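Local coordinates for putative acetyltransferase (Nocardia farcinica, PDB 3D9W), which probably transfers an acetyl group from acetyl-CoA to the nitrogen of arylamines, at residues Tyr81-Ala86 and Ile201-Gly206; Thr104-Met109 and Arg115-Ala120; Leu165-Gly170 and Asp175-His180. All coordinates share one frame; numbering follows the deposited sequence.

Contact 1: residues Tyr81-Ala86 and Ile201-Gly206; sequences YCYENA and IDFEVG
Tyr-83 and Phe-203 meet because each sets CG beside its own backbone N and opposite the carbonyl carbon (chi1 -67° and -78°), which carries the two rings into the gap between helices 82-95 and 200-212. There they form an offset edge-to-face pair, the edge of Tyr-83 turned to the face of Phe-203, with ring centroids 5.4 Å apart and planes at 63°. The CD1-CE1 side of the tyrosine does the touching, CD1 lying 3.6 Å from CB of Phe-203. One face of the same ring lies over the helix backbone: Phe-203 O stands 3.5 Å from Tyr-83 CE1, above the plane and toward the rim. Farther out the ring runs along Gly-206, where no side chain intervenes, and CE2 of Tyr-83 comes 3.4 Å from C of Gly-206. The phenol is tied to the other helix through a water that lies in the ring plane, 2.9 Å from Tyr-83 OH, and that donates a long bond to Asp-202 O at 3.3 Å. Ala-86, one turn on, adds a loose touch of CB on CE2 of Phe-203 at 4.4 Å. The two short helical segments run roughly antiparallel, 10.4 Å apart at the closest approach of the segment axes, so the aromatic side chains do the bridging. Trp-11 meets the Phe-203 ring, while strand 117-125 underlies both helices, with Thr-118 against Tyr-83 and Ala-120 against Ala-86 and Phe-203.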
loop_
_atom_site.group_PDB
_atom_site.type_symbol
_atom_site.label_atom_id
_atom_site.label_comp_id
_atom_site.label_asym_id
_atom_site.label_seq_id
_atom_site.Cartn_x
_atom_site.Cartn_y
_atom_site.Cartn_z
ATOM N N TYR A 81 -0.801 -5.870 2.754
ATOM C CA TYR A 81 -1.322 -5.101 1.639
ATOM C C TYR A 81 -1.810 -3.730 2.104
ATOM O O TYR A 81 -1.489 -3.308 3.213
ATOM C CB TYR A 81 -2.409 -5.879 0.870
ATOM C CG TYR A 81 -3.477 -6.534 1.694
ATOM C CD1 TYR A 81 -4.192 -5.810 2.643
ATOM C CD2 TYR A 81 -3.812 -7.876 1.487
ATOM C CE1 TYR A 81 -5.213 -6.397 3.366
ATOM C CE2 TYR A 81 -4.834 -8.478 2.200
ATOM C CZ TYR A 81 -5.532 -7.734 3.139
ATOM O OH TYR A 81 -6.562 -8.319 3.847
ATOM N N CYS A 82 -2.576 -3.039 1.266
ATOM C CA CYS A 82 -3.050 -1.696 1.584
ATOM C C CYS A 82 -3.501 -1.414 3.024
ATOM O O CYS A 82 -2.919 -0.571 3.703
ATOM C CB CYS A 82 -4.160 -1.295 0.613
ATOM S SG CYS A 82 -5.718 -2.213 0.782
ATOM N N TYR A 83 -4.531 -2.105 3.494
ATOM C CA TYR A 83 -5.035 -1.877 4.847
ATOM C C TYR A 83 -3.982 -2.076 5.938
ATOM O O TYR A 83 -3.842 -1.253 6.837
ATOM C CB TYR A 83 -6.235 -2.788 5.115
ATOM C CG TYR A 83 -7.465 -2.474 4.279
ATOM C CD1 TYR A 83 -8.195 -1.307 4.491
ATOM C CD2 TYR A 83 -7.896 -3.346 3.279
ATOM C CE1 TYR A 83 -9.324 -1.013 3.729
ATOM C CE2 TYR A 83 -9.022 -3.063 2.511
ATOM C CZ TYR A 83 -9.730 -1.894 2.744
ATOM O OH TYR A 83 -10.847 -1.604 2.004
ATOM N N GLU A 84 -3.252 -3.176 5.864
ATOM C CA GLU A 84 -2.226 -3.459 6.851
ATOM C C GLU A 84 -1.212 -2.326 6.860
ATOM O O GLU A 84 -0.856 -1.794 7.909
ATOM C CB GLU A 84 -1.534 -4.782 6.512
ATOM C CG GLU A 84 -2.438 -6.001 6.598
ATOM C CD GLU A 84 -1.830 -7.231 5.947
ATOM O OE1 GLU A 84 -1.751 -7.268 4.705
ATOM O OE2 GLU A 84 -1.429 -8.164 6.675
ATOM N N ASN A 85 -0.756 -1.955 5.672
ATOM C CA ASN A 85 0.221 -0.889 5.524
ATOM C C ASN A 85 -0.286 0.473 5.974
ATOM O O ASN A 85 0.383 1.165 6.735
ATOM C CB ASN A 85 0.682 -0.805 4.072
ATOM C CG ASN A 85 1.999 -1.501 3.844
ATOM O OD1 ASN A 85 2.994 -1.177 4.475
ATOM N ND2 ASN A 85 2.013 -2.457 2.938
ATOM N N ALA A 86 -1.465 0.863 5.506
ATOM C CA ALA A 86 -2.015 2.160 5.871
ATOM C C ALA A 86 -2.319 2.255 7.361
ATOM O O ALA A 86 -2.103 3.299 7.982
ATOM C CB ALA A 86 -3.272 2.444 5.050
ATOM N N ILE A 201 -12.991 1.404 11.267
ATOM C CA ILE A 201 -14.111 0.471 11.126
ATOM C C ILE A 201 -14.390 0.225 9.644
ATOM O O ILE A 201 -14.714 -0.893 9.236
ATOM C CB ILE A 201 -15.406 1.011 11.768
ATOM C CG1 ILE A 201 -15.090 1.789 13.061
ATOM C CG2 ILE A 201 -16.343 -0.153 12.068
ATOM C CD1 ILE A 201 -14.734 0.935 14.313
ATOM N N ASP A 202 -14.267 1.279 8.840
ATOM C CA ASP A 202 -14.487 1.187 7.401
ATOM C C ASP A 202 -13.398 0.323 6.772
ATOM O O ASP A 202 -13.645 -0.379 5.795
ATOM C CB ASP A 202 -14.450 2.574 6.769
ATOM C CG ASP A 202 -15.333 3.557 7.489
ATOM O OD1 ASP A 202 -16.531 3.248 7.660
ATOM O OD2 ASP A 202 -14.832 4.637 7.880
ATOM N N PHE A 203 -12.189 0.391 7.327
ATOM C CA PHE A 203 -11.081 -0.407 6.820
ATOM C C PHE A 203 -11.288 -1.872 7.159
ATOM O O PHE A 203 -10.927 -2.744 6.376
ATOM C CB PHE A 203 -9.758 0.061 7.415
ATOM C CG PHE A 203 -9.216 1.304 6.780
ATOM C CD1 PHE A 203 -9.976 2.025 5.863
ATOM C CD2 PHE A 203 -7.941 1.763 7.100
ATOM C CE1 PHE A 203 -9.475 3.190 5.273
ATOM C CE2 PHE A 203 -7.434 2.927 6.515
ATOM C CZ PHE A 203 -8.208 3.640 5.598
ATOM N N GLU A 204 -11.874 -2.150 8.321
ATOM C CA GLU A 204 -12.094 -3.536 8.707
ATOM C C GLU A 204 -13.071 -4.207 7.744
ATOM O O GLU A 204 -12.909 -5.375 7.399
ATOM C CB GLU A 204 -12.623 -3.635 10.137
ATOM C CG GLU A 204 -12.252 -4.966 10.796
ATOM C CD GLU A 204 -13.260 -5.424 11.854
ATOM O OE1 GLU A 204 -13.682 -4.588 12.690
ATOM O OE2 GLU A 204 -13.617 -6.628 11.858
ATOM N N VAL A 205 -14.091 -3.469 7.317
ATOM C CA VAL A 205 -15.061 -4.015 6.376
ATOM C C VAL A 205 -14.319 -4.304 5.078
ATOM O O VAL A 205 -14.338 -5.419 4.559
ATOM C CB VAL A 205 -16.196 -2.999 6.080
ATOM C CG1 VAL A 205 -17.113 -3.528 4.984
ATOM C CG2 VAL A 205 -16.988 -2.725 7.346
ATOM N N GLY A 206 -13.660 -3.270 4.568
ATOM C CA GLY A 206 -12.912 -3.392 3.335
ATOM C C GLY A 206 -11.913 -4.518 3.429
ATOM O O GLY A 206 -11.731 -5.283 2.479
HETATM O O HOH W 1 -12.143 0.758 3.090
#

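Contact 2: residues Thr104-Met109 and Arg115-Ala120; sequences TGRVTM and RPATHA
Arg-115 reaches across the loop end of the hairpin to the backbone at Val-107 and Thr-108. Its CB, with CG beside the backbone N, starts 3.3 Å from Val-107 O; CG and CD pass the same oxygen at similar range, the chain bending at chi2 (-146°) and again at chi3 to curl round it. NE remains close to Val-107 O, but the angle is too poor for a hydrogen bond. The tip finds the next carbonyl: Arg-115 NH2 donates to Thr-108 O at 2.6 Å, fairly straight at 158°. That oxygen lies in the guanidinium plane, whereas the NH2 stands above the carbonyl plane rather than on a lone pair. In return, Arg-106, extended from CG to NE, brings NH1 to Arg-115 O at 3.2 Å, and this donor lies in the carbonyl plane. Ala-117 CB packs over one face of the Arg-106 guanidinium, and on the same side of the sheet meets Thr-104 CG2. Gly-105 and His-119 form the hydrogen-bonded pair, through Gly-105 N to His-119 O (3.0 Å) and His-119 N to Gly-105 O (3.2 Å), and Thr-104 with Ala-120 the non-hydrogen-bonded pair beside it. Thr-118 and His-119 both face Gly-105, a classic beta bulge, and Ala-117 just before it centres an inverse gamma turn. Val-107 CG2 lies 4.0 Å from His-119 CB. The His-119 ring bonds through NE2 to Asp-136 and packs on Cys-82, at the start of helix 82-95, an arrangement consistent with the Cys-His-Asp triad of arylamine N-acetyltransferases. Chemically, both arginines donate to main-chain oxygens across the hairpin, so side-chain donors tie the two segments next to the bulge, toward the loop.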
loop_
_atom_site.group_PDB
_atom_site.type_symbol
_atom_site.label_atom_id
_atom_site.label_comp_id
_atom_site.label_asym_id
_atom_site.label_seq_id
_atom_site.Cartn_x
_atom_site.Cartn_y
_atom_site.Cartn_z
ATOM N N THR A 104 -10.964 6.153 0.800
ATOM C CA THR A 104 -10.945 4.850 0.161
ATOM C C THR A 104 -11.070 5.043 -1.332
ATOM O O THR A 104 -11.862 5.852 -1.807
ATOM C CB THR A 104 -12.100 3.962 0.626
ATOM O OG1 THR A 104 -11.870 3.544 1.974
ATOM C CG2 THR A 104 -12.195 2.737 -0.251
ATOM N N GLY A 105 -10.281 4.289 -2.077
ATOM C CA GLY A 105 -10.329 4.405 -3.512
ATOM C C GLY A 105 -10.698 3.103 -4.176
ATOM O O GLY A 105 -10.720 2.048 -3.537
ATOM N N ARG A 106 -11.004 3.195 -5.468
ATOM C CA ARG A 106 -11.358 2.039 -6.282
ATOM C C ARG A 106 -10.234 1.856 -7.290
ATOM O O ARG A 106 -10.009 2.716 -8.140
ATOM C CB ARG A 106 -12.656 2.281 -7.054
ATOM C CG ARG A 106 -13.854 2.668 -6.238
ATOM C CD ARG A 106 -15.018 2.928 -7.173
ATOM N NE ARG A 106 -16.172 3.543 -6.521
ATOM C CZ ARG A 106 -16.983 2.919 -5.676
ATOM N NH1 ARG A 106 -16.777 1.649 -5.359
ATOM N NH2 ARG A 106 -18.016 3.564 -5.166
ATOM N N VAL A 107 -9.516 0.749 -7.193
ATOM C CA VAL A 107 -8.456 0.514 -8.142
ATOM C C VAL A 107 -9.111 0.179 -9.470
ATOM O O VAL A 107 -10.149 -0.470 -9.523
ATOM C CB VAL A 107 -7.562 -0.638 -7.721
ATOM C CG1 VAL A 107 -6.418 -0.772 -8.704
ATOM C CG2 VAL A 107 -7.038 -0.397 -6.321
ATOM N N THR A 108 -8.506 0.648 -10.546
ATOM C CA THR A 108 -9.037 0.415 -11.871
ATOM C C THR A 108 -7.945 -0.166 -12.748
ATOM O O THR A 108 -8.173 -1.122 -13.482
ATOM C CB THR A 108 -9.556 1.736 -12.484
ATOM O OG1 THR A 108 -8.589 2.768 -12.276
ATOM C CG2 THR A 108 -10.846 2.152 -11.833
ATOM N N MET A 109 -6.754 0.415 -12.661
ATOM C CA MET A 109 -5.621 -0.052 -13.452
ATOM C C MET A 109 -5.989 -0.253 -14.911
ATOM O O MET A 109 -5.736 -1.310 -15.476
ATOM C CB MET A 109 -5.080 -1.368 -12.890
ATOM C CG MET A 109 -4.315 -1.191 -11.605
ATOM S SD MET A 109 -3.043 0.055 -11.815
ATOM C CE MET A 109 -2.081 -0.682 -13.212
ATOM N N ARG A 115 -15.047 -1.127 -9.707
ATOM C CA ARG A 115 -14.478 -2.054 -8.748
ATOM C C ARG A 115 -14.768 -1.592 -7.332
ATOM O O ARG A 115 -15.148 -0.451 -7.102
ATOM C CB ARG A 115 -12.972 -2.181 -8.966
ATOM C CG ARG A 115 -12.576 -2.679 -10.355
ATOM C CD ARG A 115 -11.327 -3.543 -10.243
ATOM N NE ARG A 115 -10.274 -3.152 -11.180
ATOM C CZ ARG A 115 -9.093 -3.771 -11.290
ATOM N NH1 ARG A 115 -8.801 -4.822 -10.522
ATOM N NH2 ARG A 115 -8.191 -3.336 -12.167
ATOM N N PRO A 116 -14.595 -2.481 -6.360
ATOM C CA PRO A 116 -14.842 -2.158 -4.955
ATOM C C PRO A 116 -13.970 -1.030 -4.422
ATOM O O PRO A 116 -12.834 -0.862 -4.857
ATOM C CB PRO A 116 -14.528 -3.467 -4.248
ATOM C CG PRO A 116 -14.815 -4.485 -5.272
ATOM C CD PRO A 116 -14.235 -3.897 -6.509
ATOM N N ALA A 117 -14.502 -0.260 -3.479
ATOM C CA ALA A 117 -13.721 0.808 -2.861
ATOM C C ALA A 117 -13.063 0.134 -1.657
ATOM O O ALA A 117 -13.597 0.154 -0.543
ATOM C CB ALA A 117 -14.621 1.954 -2.411
ATOM N N THR A 118 -11.905 -0.477 -1.894
ATOM C CA THR A 118 -11.198 -1.192 -0.846
ATOM C C THR A 118 -9.708 -0.884 -0.800
ATOM O O THR A 118 -8.904 -1.707 -0.354
ATOM C CB THR A 118 -11.397 -2.703 -1.024
ATOM O OG1 THR A 118 -10.761 -3.132 -2.230
ATOM C CG2 THR A 118 -12.880 -3.034 -1.115
ATOM N N HIS A 119 -9.336 0.305 -1.263
ATOM C CA HIS A 119 -7.934 0.697 -1.256
ATOM C C HIS A 119 -7.657 1.863 -0.299
ATOM O O HIS A 119 -7.945 3.021 -0.606
ATOM C CB HIS A 119 -7.473 1.071 -2.657
ATOM C CG HIS A 119 -6.042 1.477 -2.704
ATOM N ND1 HIS A 119 -5.022 0.623 -2.344
ATOM C CD2 HIS A 119 -5.464 2.670 -2.973
ATOM C CE1 HIS A 119 -3.875 1.276 -2.386
ATOM N NE2 HIS A 119 -4.116 2.519 -2.764
ATOM N N ALA A 120 -7.071 1.540 0.851
ATOM C CA ALA A 120 -6.773 2.525 1.877
ATOM C C ALA A 120 -5.893 3.682 1.420
ATOM O O ALA A 120 -4.828 3.483 0.828
ATOM C CB ALA A 120 -6.141 1.832 3.068
#

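Contact 3: residues Leu165-Gly170 and Asp175-His180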
loop_
_atom_site.group_PDB
_atom_site.type_symbol
_atom_site.label_atom_id
_atom_site.label_comp_id
_atom_site.label_asym_id
_atom_site.label_seq_id
_atom_site.Cartn_x
_atom_site.Cartn_y
_atom_site.Cartn_z
ATOM N N LEU A 165 -2.522 13.915 -11.308
ATOM C CA LEU A 165 -3.661 13.892 -10.407
ATOM C C LEU A 165 -4.769 14.629 -11.147
ATOM O O LEU A 165 -4.580 15.752 -11.627
ATOM C CB LEU A 165 -3.353 14.605 -9.088
ATOM C CG LEU A 165 -3.978 13.980 -7.836
ATOM C CD1 LEU A 165 -4.132 15.045 -6.769
ATOM C CD2 LEU A 165 -5.334 13.375 -8.148
ATOM N N GLU A 166 -5.927 13.995 -11.232
ATOM C CA GLU A 166 -7.045 14.577 -11.942
ATOM C C GLU A 166 -8.270 14.704 -11.048
ATOM O O GLU A 166 -8.547 13.808 -10.253
ATOM C CB GLU A 166 -7.341 13.685 -13.131
ATOM C CG GLU A 166 -8.405 14.149 -14.069
ATOM C CD GLU A 166 -8.148 13.597 -15.455
ATOM O OE1 GLU A 166 -7.122 14.011 -16.054
ATOM O OE2 GLU A 166 -8.945 12.748 -15.932
ATOM N N ARG A 167 -8.985 15.824 -11.162
ATOM C CA ARG A 167 -10.197 16.035 -10.372
ATOM C C ARG A 167 -11.420 16.046 -11.281
ATOM O O ARG A 167 -11.595 16.948 -12.094
ATOM C CB ARG A 167 -10.154 17.350 -9.581
ATOM C CG ARG A 167 -11.058 17.302 -8.335
ATOM C CD ARG A 167 -12.148 18.370 -8.286
ATOM N NE ARG A 167 -11.628 19.684 -7.912
ATOM C CZ ARG A 167 -11.420 20.679 -8.772
ATOM N NH1 ARG A 167 -11.695 20.515 -10.064
ATOM N NH2 ARG A 167 -10.923 21.835 -8.343
ATOM N N ARG A 168 -12.261 15.033 -11.142
ATOM C CA ARG A 168 -13.458 14.932 -11.949
ATOM C C ARG A 168 -14.677 15.091 -11.058
ATOM O O ARG A 168 -14.558 15.373 -9.860
ATOM C CB ARG A 168 -13.523 13.566 -12.637
ATOM C CG ARG A 168 -12.453 13.312 -13.674
ATOM C CD ARG A 168 -12.692 11.964 -14.359
ATOM N NE ARG A 168 -11.545 11.572 -15.178
ATOM C CZ ARG A 168 -11.389 10.383 -15.764
ATOM N NH1 ARG A 168 -12.321 9.435 -15.634
ATOM N NH2 ARG A 168 -10.277 10.132 -16.467
ATOM N N THR A 169 -15.848 14.901 -11.657
ATOM C CA THR A 169 -17.102 14.983 -10.935
ATOM C C THR A 169 -17.842 13.665 -11.140
ATOM O O THR A 169 -18.021 13.211 -12.275
ATOM C CB THR A 169 -17.990 16.110 -11.465
ATOM O OG1 THR A 169 -17.182 17.057 -12.165
ATOM C CG2 THR A 169 -18.692 16.811 -10.316
ATOM N N GLY A 170 -18.259 13.051 -10.036
ATOM C CA GLY A 170 -18.988 11.799 -10.105
ATOM C C GLY A 170 -20.465 12.070 -9.936
ATOM O O GLY A 170 -20.918 13.191 -10.150
ATOM N N ASP A 175 -16.773 15.012 -5.788
ATOM C CA ASP A 175 -15.401 14.942 -6.263
ATOM C C ASP A 175 -15.011 13.508 -6.587
ATOM O O ASP A 175 -15.295 12.585 -5.813
ATOM C CB ASP A 175 -14.437 15.459 -5.201
ATOM C CG ASP A 175 -14.303 16.946 -5.227
ATOM O OD1 ASP A 175 -14.736 17.552 -6.231
ATOM O OD2 ASP A 175 -13.752 17.506 -4.250
ATOM N N LEU A 176 -14.370 13.320 -7.734
ATOM C CA LEU A 176 -13.892 12.005 -8.114
ATOM C C LEU A 176 -12.455 12.191 -8.578
ATOM O O LEU A 176 -12.207 12.681 -9.676
ATOM C CB LEU A 176 -14.738 11.412 -9.239
ATOM C CG LEU A 176 -14.300 10.005 -9.662
ATOM C CD1 LEU A 176 -14.478 9.015 -8.506
ATOM C CD2 LEU A 176 -15.114 9.580 -10.870
ATOM N N TRP A 177 -11.505 11.820 -7.729
ATOM C CA TRP A 177 -10.107 11.977 -8.081
ATOM C C TRP A 177 -9.570 10.762 -8.809
ATOM O O TRP A 177 -9.987 9.633 -8.549
ATOM C CB TRP A 177 -9.262 12.225 -6.834
ATOM C CG TRP A 177 -9.645 13.442 -6.072
ATOM C CD1 TRP A 177 -10.627 13.548 -5.127
ATOM C CD2 TRP A 177 -9.047 14.729 -6.178
ATOM N NE1 TRP A 177 -10.674 14.829 -4.632
ATOM C CE2 TRP A 177 -9.712 15.576 -5.262
ATOM C CE3 TRP A 177 -8.011 15.255 -6.958
ATOM C CZ2 TRP A 177 -9.372 16.921 -5.104
ATOM C CZ3 TRP A 177 -7.672 16.587 -6.805
ATOM C CH2 TRP A 177 -8.352 17.410 -5.881
ATOM N N VAL A 178 -8.634 11.005 -9.722
ATOM C CA VAL A 178 -8.018 9.937 -10.493
ATOM C C VAL A 178 -6.511 10.147 -10.560
ATOM O O VAL A 178 -6.036 11.141 -11.109
ATOM C CB VAL A 178 -8.551 9.902 -11.936
ATOM C CG1 VAL A 178 -8.234 8.562 -12.570
ATOM C CG2 VAL A 178 -10.041 10.179 -11.958
ATOM N N LEU A 179 -5.760 9.215 -9.988
ATOM C CA LEU A 179 -4.311 9.296 -10.025
ATOM C C LEU A 179 -3.853 8.481 -11.230
ATOM O O LEU A 179 -4.285 7.345 -11.407
ATOM C CB LEU A 179 -3.715 8.709 -8.751
ATOM C CG LEU A 179 -2.205 8.891 -8.647
ATOM C CD1 LEU A 179 -1.910 10.347 -8.333
ATOM C CD2 LEU A 179 -1.642 7.984 -7.568
ATOM N N HIS A 180 -2.989 9.061 -12.057
ATOM C CA HIS A 180 -2.487 8.376 -13.249
ATOM C C HIS A 180 -1.009 8.048 -13.096
ATOM O O HIS A 180 -0.230 8.902 -12.723
ATOM C CB HIS A 180 -2.657 9.262 -14.487
ATOM C CG HIS A 180 -4.081 9.524 -14.866
ATOM N ND1 HIS A 180 -4.800 8.681 -15.686
ATOM C CD2 HIS A 180 -4.913 10.546 -14.555
ATOM C CE1 HIS A 180 -6.012 9.176 -15.867
ATOM N NE2 HIS A 180 -6.107 10.307 -15.192
#
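Leu-165 to Thr-169 pairs antiparallel with Asp-175 to Leu-179 in unbroken register, Glu-166 with Val-178 and Arg-168 with Leu-176 forming the hydrogen-bonded pairs, the latter through Arg-168 N to Leu-176 O at 2.8 Å and Leu-176 N to Arg-168 O at 3.0 Å. On one side of the sheet Arg-167 lays its aliphatic part on the indole of Trp-177: CG stands 3.5 Å from the centroid of the six-membered ring, 6° off its normal, a CH-pi contact. Leu-165 comes at the edge of the same indole, CD2 to CE3 of Trp-177 at 3.5 Å. Bends at chi2 and chi3 turn the Arg-167 chain past Asp-175, whose OD1 is 4.1 Å from NE of Arg-167, too far for a salt bridge but probably a mild attraction. These strands, 161-169 and 175-183, form a beta hairpin near one margin of the large antiparallel sheet; strand 188-193 continues it beyond 175-183, and its Phe-193 stacks on Trp-177. On the other side Arg-168, extended from CG to NE, grips Glu-166 side-on. NE and NH2 of Arg-168 both bond OE2 of Glu-166 at 3.0 Å, in the guanidinium plane, NE taking the anti lone pair. This salt bridge holds the guanidinium with one face over Val-178, whose CG2 is 3.8 Å from NE of Arg-168. His-180 NE2 lies 3.8 Å from Glu-166 OE2, with the carboxylate and imidazole planes 59° apart.

From the N terminus, the chain first enters contact 1 at the start of helix 82-95, which leads directly into strand 99-107. Contact 2 closes the hairpin of strands 99-107 and 117-125; the chain then crosses the sheet and closes a second hairpin at contact 3, so the two follow in series. Helix 200-212 finally returns to helix 82-95, and residues 201-206 complete contact 1, enclosing both hairpins within its loop. Contacts 1 and 2 touch directly, the start of helix 82-95 against strand 117-125. Contact 3 lies farther out on the same sheet as contact 2, their nearest atoms about 6 Å apart, with strand 188-193 between the hairpins.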